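Local atomic coordinates of endoglucanase, family GH5 (Zobellia galactanivorans, PDB entry 6GL0), a protein that hydrolyses hemicelluloses such as mixed-linked glucan as a family 5 glycoside hydrolase, and is captured here with a cellotriose in its sugar-binding cleft. Residues A[21-26]-A[302-307]; A[55-60]-A[99-104]; A[197-202]-A[220-225]. The protein carries 1 engineered substitution. All coordinates share one frame; numbering follows the deposited sequence.

Contact 1 (A[21-26]-A[302-307]); sequences LGNAMD and WDNGNV. With BGC (beta-D-glucopyranose), chain D; GLC (alpha-D-glucopyranose), chain B.
Asn23 and Asn304 run side by side with their amides pointing the same way, the two planes turned 48° apart, and both ND2 atoms converge on a single sugar hydroxyl. Asn23 ND2 reaches BGC O3 at 3.0 Å and Asn304 ND2 the same atom at 2.9 Å; the latter nitrogen also makes a weak bond to BGC O2 and a further one to Glu309 OE1. The Asn304 amide is fixed against flipping, because its OD1 is occupied by Asn306 N, closing an Asx turn, and by Phe310 N. With CG set between the backbone N and the carbonyl carbon (chi1 72°), the amide of Asn304 comes to BGC from beside its O2/O3 margin. A water linking Asn23 ND2 with Asn304 O ties the pair together on its other flank. Both segments are loops at the C-terminal ends of the first and last strands, 18-20 and 298-301, of the (beta/alpha)8 barrel, so their meeting closes the barrel rim beneath the glycan. Trp302 offers one face to the sugar. Its indole NE1 donates an almost straight bond to BGC O2 (3.0 Å, 161°), while CZ2 lies 3.6 Å from GLC C3, which sits over that face of the ring, offset toward its rim. On the far margin Asp26 OD2 meets CH2 edge-on at 3.6 Å, its carboxylate nearly perpendicular to the indole. That carboxylate is itself steadied by the 21-26 turn: Asn23 N binds the syn side of OD2 and Ala24 N comes to OD1 from above the plane. Gly22 slips in close, CA 3.5 Å from Trp302 CH2, and its N makes a weak bond to Asp303 O; a beta carbon there would collide with both the indole and that carbonyl oxygen.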
loop_
_atom_site.group_PDB
_atom_site.type_symbol
_atom_site.label_atom_id
_atom_site.label_comp_id
_atom_site.label_asym_id
_atom_site.label_seq_id
_atom_site.Cartn_x
_atom_site.Cartn_y
_atom_site.Cartn_z
ATOM N N LEU A 21 31.849 2.949 -3.726
ATOM C CA LEU A 21 33.329 2.876 -3.830
ATOM C C LEU A 21 33.773 1.663 -3.017
ATOM O O LEU A 21 34.338 1.782 -1.929
ATOM C CB LEU A 21 33.954 4.193 -3.327
ATOM C CG LEU A 21 35.476 4.305 -3.448
ATOM C CD1 LEU A 21 35.895 4.512 -4.886
ATOM C CD2 LEU A 21 35.940 5.417 -2.559
ATOM N N GLY A 22 33.467 0.484 -3.536
ATOM C CA GLY A 22 33.697 -0.753 -2.786
ATOM C C GLY A 22 35.121 -1.221 -2.906
ATOM O O GLY A 22 35.828 -0.876 -3.856
ATOM N N ASN A 23 35.520 -2.036 -1.932
ATOM C CA ASN A 23 36.883 -2.540 -1.809
ATOM C C ASN A 23 37.937 -1.433 -1.838
ATOM O O ASN A 23 38.931 -1.554 -2.508
ATOM C CB ASN A 23 37.145 -3.641 -2.843
ATOM C CG ASN A 23 36.531 -4.967 -2.474
ATOM O OD1 ASN A 23 35.722 -5.072 -1.542
ATOM N ND2 ASN A 23 36.881 -5.999 -3.241
ATOM N N ALA A 24 37.671 -0.345 -1.108
ATOM C CA ALA A 24 38.614 0.764 -1.010
ATOM C C ALA A 24 38.847 0.999 0.464
ATOM O O ALA A 24 39.558 0.192 1.067
ATOM C CB ALA A 24 38.101 1.997 -1.728
ATOM N N MET A 25 38.165 1.971 1.083
ATOM C CA MET A 25 38.312 2.219 2.517
ATOM C C MET A 25 37.670 1.146 3.403
ATOM O O MET A 25 37.893 1.108 4.611
ATOM C CB MET A 25 37.733 3.563 2.890
ATOM C CG MET A 25 38.345 4.743 2.149
ATOM S SD MET A 25 40.071 4.974 2.565
ATOM C CE MET A 25 39.907 5.891 4.103
ATOM N N ASP A 26 36.846 0.303 2.800
ATOM C CA ASP A 26 36.259 -0.871 3.465
ATOM C C ASP A 26 37.174 -2.103 3.472
ATOM O O ASP A 26 36.891 -3.071 4.153
ATOM C CB ASP A 26 34.884 -1.212 2.851
ATOM C CG ASP A 26 34.912 -1.290 1.346
ATOM O OD1 ASP A 26 35.408 -0.332 0.698
ATOM O OD2 ASP A 26 34.497 -2.329 0.797
ATOM N N TRP A 302 26.632 -1.870 -6.054
ATOM C CA TRP A 302 27.853 -2.309 -5.410
ATOM C C TRP A 302 28.920 -2.523 -6.473
ATOM O O TRP A 302 28.731 -3.321 -7.411
ATOM C CB TRP A 302 27.633 -3.619 -4.639
ATOM C CG TRP A 302 28.920 -4.108 -4.043
ATOM C CD1 TRP A 302 29.656 -5.159 -4.456
ATOM C CD2 TRP A 302 29.628 -3.496 -2.984
ATOM N NE1 TRP A 302 30.800 -5.234 -3.701
ATOM C CE2 TRP A 302 30.802 -4.221 -2.790
ATOM C CE3 TRP A 302 29.399 -2.373 -2.206
ATOM C CZ2 TRP A 302 31.733 -3.891 -1.806
ATOM C CZ3 TRP A 302 30.343 -2.021 -1.261
ATOM C CH2 TRP A 302 31.476 -2.780 -1.051
ATOM N N ASP A 303 30.022 -1.773 -6.356
ATOM C CA ASP A 303 31.139 -1.839 -7.288
ATOM C C ASP A 303 32.398 -2.122 -6.481
ATOM O O ASP A 303 32.824 -1.305 -5.627
ATOM C CB ASP A 303 31.237 -0.534 -8.044
ATOM C CG ASP A 303 32.269 -0.555 -9.165
ATOM O OD1 ASP A 303 33.429 -0.985 -8.913
ATOM O OD2 ASP A 303 31.940 -0.101 -10.308
ATOM N N ASN A 304 33.019 -3.268 -6.732
ATOM C CA ASN A 304 34.235 -3.622 -5.964
ATOM C C ASN A 304 35.515 -3.380 -6.734
ATOM O O ASN A 304 36.587 -3.803 -6.329
ATOM C CB ASN A 304 34.149 -5.054 -5.423
ATOM C CG ASN A 304 34.289 -6.118 -6.499
ATOM O OD1 ASN A 304 34.188 -5.839 -7.738
ATOM N ND2 ASN A 304 34.599 -7.349 -6.041
ATOM N N GLY A 305 35.381 -2.705 -7.866
ATOM C CA GLY A 305 36.525 -2.349 -8.725
ATOM C C GLY A 305 37.124 -3.468 -9.541
ATOM O O GLY A 305 38.099 -3.233 -10.242
ATOM N N ASN A 306 36.572 -4.673 -9.482
ATOM C CA ASN A 306 37.099 -5.812 -10.253
ATOM C C ASN A 306 36.094 -6.134 -11.338
ATOM O O ASN A 306 34.974 -6.566 -11.047
ATOM C CB ASN A 306 37.268 -7.012 -9.346
ATOM C CG ASN A 306 37.774 -8.265 -10.062
ATOM O OD1 ASN A 306 37.726 -8.408 -11.265
ATOM N ND2 ASN A 306 38.295 -9.183 -9.278
ATOM N N VAL A 307 36.514 -5.957 -12.583
ATOM C CA VAL A 307 35.658 -6.118 -13.765
ATOM C C VAL A 307 35.098 -7.528 -13.917
ATOM O O VAL A 307 34.025 -7.693 -14.486
ATOM C CB VAL A 307 36.399 -5.682 -15.072
ATOM C CG1 VAL A 307 37.474 -6.703 -15.496
ATOM C CG2 VAL A 307 35.417 -5.451 -16.215
HETATM C C2 BGC D . 33.281 -7.706 -2.333
HETATM C C3 BGC D . 34.329 -8.802 -2.382
HETATM C C4 BGC D . 35.038 -8.969 -1.053
HETATM C C5 BGC D . 33.989 -9.107 0.025
HETATM C C6 BGC D . 34.600 -9.104 1.411
HETATM C C1 BGC D . 32.306 -8.020 -1.218
HETATM O O2 BGC D . 32.600 -7.654 -3.563
HETATM O O3 BGC D . 35.217 -8.522 -3.438
HETATM O O4 BGC D . 35.808 -10.170 -1.072
HETATM O O5 BGC D . 33.001 -8.104 -0.015
HETATM O O6 BGC D . 33.696 -9.703 2.336
HETATM C C1 GLC B . 27.710 -6.630 0.831
HETATM C C2 GLC B . 28.988 -6.242 1.587
HETATM C C3 GLC B . 30.158 -5.980 0.659
HETATM C C4 GLC B . 30.319 -7.163 -0.270
HETATM C C5 GLC B . 29.028 -7.311 -1.048
HETATM C C6 GLC B . 29.026 -8.450 -2.060
HETATM O O1 GLC B . 27.061 -5.528 0.185
HETATM O O2 GLC B . 28.676 -5.067 2.339
HETATM O O3 GLC B . 31.327 -5.774 1.431
HETATM O O4 GLC B . 31.391 -6.943 -1.166
HETATM O O5 GLC B . 28.022 -7.604 -0.109
HETATM O O6 GLC B . 29.269 -9.669 -1.382
HETATM O O HOH W 1 38.614 -5.582 -5.791
#

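Contact 2 (A[55-60]-A[99-104]). With GLC (alpha-D-glucopyranose), chain B; BGC (beta-D-glucopyranose), chain D.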
loop_
_atom_site.group_PDB
_atom_site.type_symbol
_atom_site.label_atom_id
_atom_site.label_comp_id
_atom_site.label_asym_id
_atom_site.label_seq_id
_atom_site.Cartn_x
_atom_site.Cartn_y
_atom_site.Cartn_z
ATOM N N THR A 55 24.589 9.996 -5.780
ATOM C CA THR A 55 25.002 9.584 -4.459
ATOM C C THR A 55 26.239 8.713 -4.547
ATOM O O THR A 55 26.317 7.790 -5.375
ATOM C CB THR A 55 23.855 8.851 -3.768
ATOM O OG1 THR A 55 22.786 9.774 -3.597
ATOM C CG2 THR A 55 24.293 8.298 -2.415
ATOM N N LEU A 56 27.220 9.043 -3.710
ATOM C CA LEU A 56 28.378 8.172 -3.483
ATOM C C LEU A 56 28.233 7.536 -2.100
ATOM O O LEU A 56 28.096 8.238 -1.109
ATOM C CB LEU A 56 29.705 8.950 -3.572
ATOM C CG LEU A 56 30.940 8.097 -3.232
ATOM C CD1 LEU A 56 31.293 7.146 -4.384
ATOM C CD2 LEU A 56 32.140 8.964 -2.871
ATOM N N ARG A 57 28.254 6.206 -2.050
ATOM C CA ARG A 57 28.421 5.475 -0.798
ATOM C C ARG A 57 29.911 5.210 -0.667
ATOM O O ARG A 57 30.550 4.669 -1.592
ATOM C CB ARG A 57 27.645 4.162 -0.780
ATOM C CG ARG A 57 27.662 3.481 0.555
ATOM C CD ARG A 57 26.393 2.694 0.746
ATOM N NE ARG A 57 26.355 1.808 1.918
ATOM C CZ ARG A 57 26.844 0.559 1.953
ATOM N NH1 ARG A 57 27.482 0.051 0.922
ATOM N NH2 ARG A 57 26.692 -0.184 3.049
ATOM N N LEU A 58 30.419 5.607 0.488
ATOM C CA LEU A 58 31.821 5.541 0.883
ATOM C C LEU A 58 31.918 4.593 2.074
ATOM O O LEU A 58 31.987 5.037 3.228
ATOM C CB LEU A 58 32.296 6.943 1.300
ATOM C CG LEU A 58 33.744 7.125 1.830
ATOM C CD1 LEU A 58 34.767 6.466 0.953
ATOM C CD2 LEU A 58 34.059 8.624 1.944
ATOM N N PRO A 59 31.883 3.277 1.825
ATOM C CA PRO A 59 32.005 2.357 2.954
ATOM C C PRO A 59 33.426 2.404 3.592
ATOM O O PRO A 59 34.426 2.527 2.873
ATOM C CB PRO A 59 31.743 1.003 2.302
ATOM C CG PRO A 59 32.272 1.180 0.907
ATOM C CD PRO A 59 31.936 2.571 0.532
ATOM N N VAL A 60 33.494 2.307 4.920
ATOM C CA VAL A 60 34.758 2.411 5.659
ATOM C C VAL A 60 34.826 1.359 6.721
ATOM O O VAL A 60 33.943 1.231 7.551
ATOM C CB VAL A 60 34.947 3.792 6.333
ATOM C CG1 VAL A 60 36.304 3.883 7.039
ATOM C CG2 VAL A 60 34.833 4.914 5.310
ATOM N N ASN A 99 29.934 5.049 6.433
ATOM C CA ASN A 99 29.505 4.007 7.350
ATOM C C ASN A 99 30.585 3.380 8.228
ATOM O O ASN A 99 31.753 3.804 8.199
ATOM C CB ASN A 99 28.707 2.943 6.571
ATOM C CG ASN A 99 29.566 1.911 5.872
ATOM O OD1 ASN A 99 30.808 1.937 5.900
ATOM N ND2 ASN A 99 28.882 0.953 5.252
ATOM N N ILE A 100 30.136 2.397 9.040
ATOM C CA ILE A 100 30.983 1.377 9.635
ATOM C C ILE A 100 30.715 0.075 8.857
ATOM O O ILE A 100 29.555 -0.406 8.837
ATOM C CB ILE A 100 30.677 1.194 11.124
ATOM C CG1 ILE A 100 31.088 2.426 11.912
ATOM C CG2 ILE A 100 31.395 -0.053 11.682
ATOM C CD1 ILE A 100 30.857 2.295 13.409
ATOM N N HIS A 101 31.777 -0.476 8.233
ATOM C CA HIS A 101 31.665 -1.569 7.256
ATOM C C HIS A 101 32.148 -2.914 7.840
ATOM O O HIS A 101 31.386 -3.496 8.614
ATOM C CB HIS A 101 32.322 -1.225 5.917
ATOM C CG HIS A 101 31.706 -1.927 4.758
ATOM N ND1 HIS A 101 30.564 -1.462 4.128
ATOM C CD2 HIS A 101 32.081 -3.042 4.082
ATOM C CE1 HIS A 101 30.252 -2.274 3.131
ATOM N NE2 HIS A 101 31.169 -3.225 3.062
ATOM N N HIS A 102 33.344 -3.434 7.488
ATOM C CA HIS A 102 33.712 -4.820 7.855
ATOM C C HIS A 102 34.338 -4.854 9.256
ATOM O O HIS A 102 35.477 -5.312 9.419
ATOM C CB HIS A 102 34.721 -5.438 6.880
ATOM C CG HIS A 102 34.206 -5.680 5.518
ATOM N ND1 HIS A 102 33.012 -6.346 5.282
ATOM C CD2 HIS A 102 34.746 -5.407 4.306
ATOM C CE1 HIS A 102 32.842 -6.458 3.985
ATOM N NE2 HIS A 102 33.891 -5.906 3.363
ATOM N N ASP A 103 33.560 -4.432 10.245
ATOM C CA ASP A 103 33.967 -4.256 11.625
ATOM C C ASP A 103 33.237 -5.217 12.583
ATOM O O ASP A 103 33.204 -5.010 13.817
ATOM C CB ASP A 103 33.725 -2.793 12.030
ATOM C CG ASP A 103 34.800 -1.857 11.499
ATOM O OD1 ASP A 103 35.964 -2.040 11.905
ATOM O OD2 ASP A 103 34.507 -0.956 10.686
ATOM N N GLU A 104 32.736 -6.325 12.028
ATOM C CA GLU A 104 31.960 -7.290 12.810
ATOM C C GLU A 104 32.800 -8.035 13.864
ATOM O O GLU A 104 32.231 -8.561 14.816
ATOM C CB GLU A 104 31.253 -8.304 11.905
ATOM C CG GLU A 104 30.222 -7.678 10.954
ATOM C CD GLU A 104 30.801 -7.145 9.648
ATOM O OE1 GLU A 104 32.021 -7.299 9.393
ATOM O OE2 GLU A 104 30.014 -6.589 8.855
HETATM C C1 GLC B . 27.710 -6.630 0.831
HETATM C C2 GLC B . 28.988 -6.242 1.587
HETATM C C3 GLC B . 30.158 -5.980 0.659
HETATM C C4 GLC B . 30.319 -7.163 -0.270
HETATM C C5 GLC B . 29.028 -7.311 -1.048
HETATM C C6 GLC B . 29.026 -8.450 -2.060
HETATM O O1 GLC B . 27.061 -5.528 0.185
HETATM O O2 GLC B . 28.676 -5.067 2.339
HETATM O O3 GLC B . 31.327 -5.774 1.431
HETATM O O4 GLC B . 31.391 -6.943 -1.166
HETATM O O5 GLC B . 28.022 -7.604 -0.109
HETATM O O6 GLC B . 29.269 -9.669 -1.382
HETATM C C2 BGC D . 33.281 -7.706 -2.333
HETATM C C3 BGC D . 34.329 -8.802 -2.382
HETATM C C4 BGC D . 35.038 -8.969 -1.053
HETATM C C5 BGC D . 33.989 -9.107 0.025
HETATM C C6 BGC D . 34.600 -9.104 1.411
HETATM C C1 BGC D . 32.306 -8.020 -1.218
HETATM O O2 BGC D . 32.600 -7.654 -3.563
HETATM O O3 BGC D . 35.217 -8.522 -3.438
HETATM O O4 BGC D . 35.808 -10.170 -1.072
HETATM O O5 BGC D . 33.001 -8.104 -0.015
HETATM O O6 BGC D . 33.696 -9.703 2.336
#
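Past the C-terminal ends of the adjacent parallel strands 55-58 and 95-99, the backbones of Val60 and His101 stay joined by a bond from His101 N to Val60 O of 2.8 Å. This is the catalytic-face rim of the TIM barrel, where the chains leave the sheet for the loops that carry sugar-binding residues. One step earlier a side chain stands in for the main chain: Asn99 OD1 accepts from Val60 N at 2.9 Å (163°). The Asn99 CG lies between its backbone N and carbonyl carbon (chi1 83°), which turns the amide along its own segment, so that ND2 points into the ring plane of His101 and donates to ND1 at 3.2 Å (170°). Asn99 ND2 also reaches Glu142 OE2, the carboxylate that forms a salt bridge with Arg57 NH2; this shared acceptor accounts for the two donor groups lying so near each other, their planes almost perpendicular. Arg57 NH1 in turn bonds to Asn20 OD1. Pro59 CB presses against the imidazole, 3.3 Å from His101 ND1, which probably limits its rotation. Beside it, the ring of His102 turns one face to His101 CD2. Thus oriented, His101 presents NE2 to the bound sugar, 3.0 Å from GLC O3.

Contact 3 (A[197-202]-A[220-225]); sequences ASTASN and VHSYFP. With GLC (alpha-D-glucopyranose), chain B.
Within the beta-alpha-beta unit that runs from strand 190-193 through helix 201-205 to strand 216-221 of the barrel, the loop ahead of the helix lies against the end of the last strand. Its backbone tie is a single bond, His221 N to Ala197 O at 3.0 Å, nearly straight at 174° and directed onto a lone pair in the carbonyl plane. The same two residues meet through their side chains: the methyl of Ala197 sits over one face of the imidazole in a CH-pi contact, CB 3.6 Å from His221 ND1. His221 CG is anti to its carbonyl carbon (chi1 -59°), which turns the ring over this methyl and carries ND1 to Glu146 OE2 of the glycan pocket. Replacing His221 with an alanine would probably leave Ala197 CB without its flat partner and deprive Glu146 OE2 of its bond to ND1, so that the carboxylate is less firmly oriented. Farther along, Thr199 crosses Val220 at about a right angle, its CG2 3.9 Å from Val220 CB and also near Ser222 CB. The hydroxyl of Thr199 turns instead to Glu249 OE1 on helix 240-260, an acceptor it shares with Ser222 OG. Ser198 OG closes an ST turn with the N of Ala200, at the N-cap position of helix 201-205. Beyond the strand an inverse gamma turn centred on Tyr223 swings the phenol into the cleft, where GLC O1 lies at the ring's edge, in its plane, the hydrogen bond between Tyr223 OH and GLC O1 measuring 2.5 Å.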
loop_
_atom_site.group_PDB
_atom_site.type_symbol
_atom_site.label_atom_id
_atom_site.label_comp_id
_atom_site.label_asym_id
_atom_site.label_seq_id
_atom_site.Cartn_x
_atom_site.Cartn_y
_atom_site.Cartn_z
ATOM N N ALA A 197 21.497 -6.153 7.177
ATOM C CA ALA A 197 20.760 -5.461 6.100
ATOM C C ALA A 197 19.850 -6.419 5.308
ATOM O O ALA A 197 19.567 -6.211 4.130
ATOM C CB ALA A 197 21.716 -4.696 5.172
ATOM N N SER A 198 19.348 -7.416 6.016
ATOM C CA SER A 198 18.523 -8.480 5.472
ATOM C C SER A 198 17.116 -7.977 5.219
ATOM O O SER A 198 16.643 -7.062 5.896
ATOM C CB SER A 198 18.428 -9.623 6.497
ATOM O OG SER A 198 17.562 -10.643 6.070
ATOM N N THR A 199 16.452 -8.601 4.244
ATOM C CA THR A 199 15.018 -8.374 3.995
ATOM C C THR A 199 14.174 -9.594 4.374
ATOM O O THR A 199 13.032 -9.694 3.951
ATOM C CB THR A 199 14.753 -8.023 2.527
ATOM O OG1 THR A 199 15.084 -9.139 1.703
ATOM C CG2 THR A 199 15.541 -6.750 2.092
ATOM N N ALA A 200 14.742 -10.526 5.137
ATOM C CA ALA A 200 14.005 -11.703 5.590
ATOM C C ALA A 200 12.953 -11.230 6.593
ATOM O O ALA A 200 13.136 -10.220 7.279
ATOM C CB ALA A 200 14.932 -12.726 6.221
ATOM N N SER A 201 11.827 -11.930 6.635
ATOM C CA SER A 201 10.697 -11.508 7.466
ATOM C C SER A 201 11.018 -11.237 8.889
ATOM O O SER A 201 10.543 -10.268 9.433
ATOM C CB SER A 201 9.630 -12.577 7.528
ATOM O OG SER A 201 8.986 -12.499 6.330
ATOM N N ASN A 202 11.782 -12.129 9.493
ATOM C CA ASN A 202 12.185 -11.929 10.884
ATOM C C ASN A 202 12.973 -10.665 11.124
ATOM O O ASN A 202 12.778 -10.014 12.123
ATOM C CB ASN A 202 13.044 -13.074 11.365
ATOM C CG ASN A 202 12.273 -14.347 11.554
ATOM O OD1 ASN A 202 11.028 -14.359 11.587
ATOM N ND2 ASN A 202 13.023 -15.456 11.727
ATOM N N VAL A 220 18.514 -1.345 3.717
ATOM C CA VAL A 220 18.539 -2.746 3.401
ATOM C C VAL A 220 19.352 -2.955 2.155
ATOM O O VAL A 220 19.483 -2.045 1.328
ATOM C CB VAL A 220 17.103 -3.348 3.204
ATOM C CG1 VAL A 220 16.331 -3.395 4.549
ATOM C CG2 VAL A 220 16.305 -2.610 2.133
ATOM N N HIS A 221 19.897 -4.162 2.024
ATOM C CA HIS A 221 20.646 -4.607 0.846
ATOM C C HIS A 221 19.939 -5.850 0.320
ATOM O O HIS A 221 19.518 -6.704 1.077
ATOM C CB HIS A 221 22.087 -4.985 1.220
ATOM C CG HIS A 221 22.871 -3.878 1.850
ATOM N ND1 HIS A 221 24.044 -4.110 2.530
ATOM C CD2 HIS A 221 22.644 -2.543 1.935
ATOM C CE1 HIS A 221 24.517 -2.964 3.007
ATOM N NE2 HIS A 221 23.677 -1.995 2.676
ATOM N N SER A 222 19.677 -5.909 -0.960
ATOM C CA SER A 222 18.987 -7.062 -1.508
ATOM C C SER A 222 19.572 -7.376 -2.869
ATOM O O SER A 222 19.209 -6.763 -3.883
ATOM C CB SER A 222 17.481 -6.814 -1.607
ATOM O OG SER A 222 16.807 -7.970 -2.095
ATOM N N TYR A 223 20.477 -8.339 -2.883
ATOM C CA TYR A 223 21.108 -8.800 -4.136
ATOM C C TYR A 223 20.170 -9.833 -4.813
ATOM O O TYR A 223 20.500 -11.024 -4.921
ATOM C CB TYR A 223 22.489 -9.401 -3.814
ATOM C CG TYR A 223 23.523 -8.394 -3.372
ATOM C CD1 TYR A 223 23.639 -8.023 -2.067
ATOM C CD2 TYR A 223 24.396 -7.802 -4.312
ATOM C CE1 TYR A 223 24.626 -7.143 -1.666
ATOM C CE2 TYR A 223 25.365 -6.902 -3.946
ATOM C CZ TYR A 223 25.488 -6.566 -2.631
ATOM O OH TYR A 223 26.458 -5.676 -2.246
ATOM N N PHE A 224 19.003 -9.354 -5.256
ATOM C CA PHE A 224 17.916 -10.235 -5.630
ATOM C C PHE A 224 17.923 -10.486 -7.144
ATOM O O PHE A 224 17.873 -9.507 -7.917
ATOM C CB PHE A 224 16.554 -9.671 -5.201
ATOM C CG PHE A 224 15.435 -10.684 -5.285
ATOM C CD1 PHE A 224 14.845 -10.984 -6.483
ATOM C CD2 PHE A 224 15.038 -11.380 -4.163
ATOM C CE1 PHE A 224 13.868 -11.957 -6.557
ATOM C CE2 PHE A 224 14.026 -12.343 -4.218
ATOM C CZ PHE A 224 13.450 -12.632 -5.418
ATOM N N PRO A 225 17.928 -11.747 -7.596
ATOM C CA PRO A 225 17.947 -12.945 -6.778
ATOM C C PRO A 225 19.371 -13.400 -6.537
ATOM O O PRO A 225 20.195 -13.335 -7.449
ATOM C CB PRO A 225 17.216 -13.958 -7.666
ATOM C CG PRO A 225 17.558 -13.557 -9.038
ATOM C CD PRO A 225 17.768 -12.069 -9.025
HETATM C C1 GLC B . 27.710 -6.630 0.831
HETATM C C2 GLC B . 28.988 -6.242 1.587
HETATM C C3 GLC B . 30.158 -5.980 0.659
HETATM C C4 GLC B . 30.319 -7.163 -0.270
HETATM C C5 GLC B . 29.028 -7.311 -1.048
HETATM C C6 GLC B . 29.026 -8.450 -2.060
HETATM O O1 GLC B . 27.061 -5.528 0.185
HETATM O O2 GLC B . 28.676 -5.067 2.339
HETATM O O3 GLC B . 31.327 -5.774 1.431
HETATM O O4 GLC B . 31.391 -6.943 -1.166
HETATM O O5 GLC B . 28.022 -7.604 -0.109
HETATM O O6 GLC B . 29.269 -9.669 -1.382
#

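All three contacts border one glycan cleft at the C-terminal mouth of the barrel, and each supplies side chains to GLC; contact 1 also holds BGC. Contacts 1 and 2 are neighbours, their centres about 11 Å apart, joined by a probable hydrogen bond from Leu21 N to Arg57 O (3.0 Å) and by Asp26 packing on Pro59. Contact 3 lies across the barrel, its centre about 20 Å from that of contact 1 and about 17 Å from that of contact 2. Even so, side chains bridge the gap: Trp302 CB comes to 3.4 Å from Tyr223 OH, and Arg57 NH2 to 3.5 Å from His221 CE1.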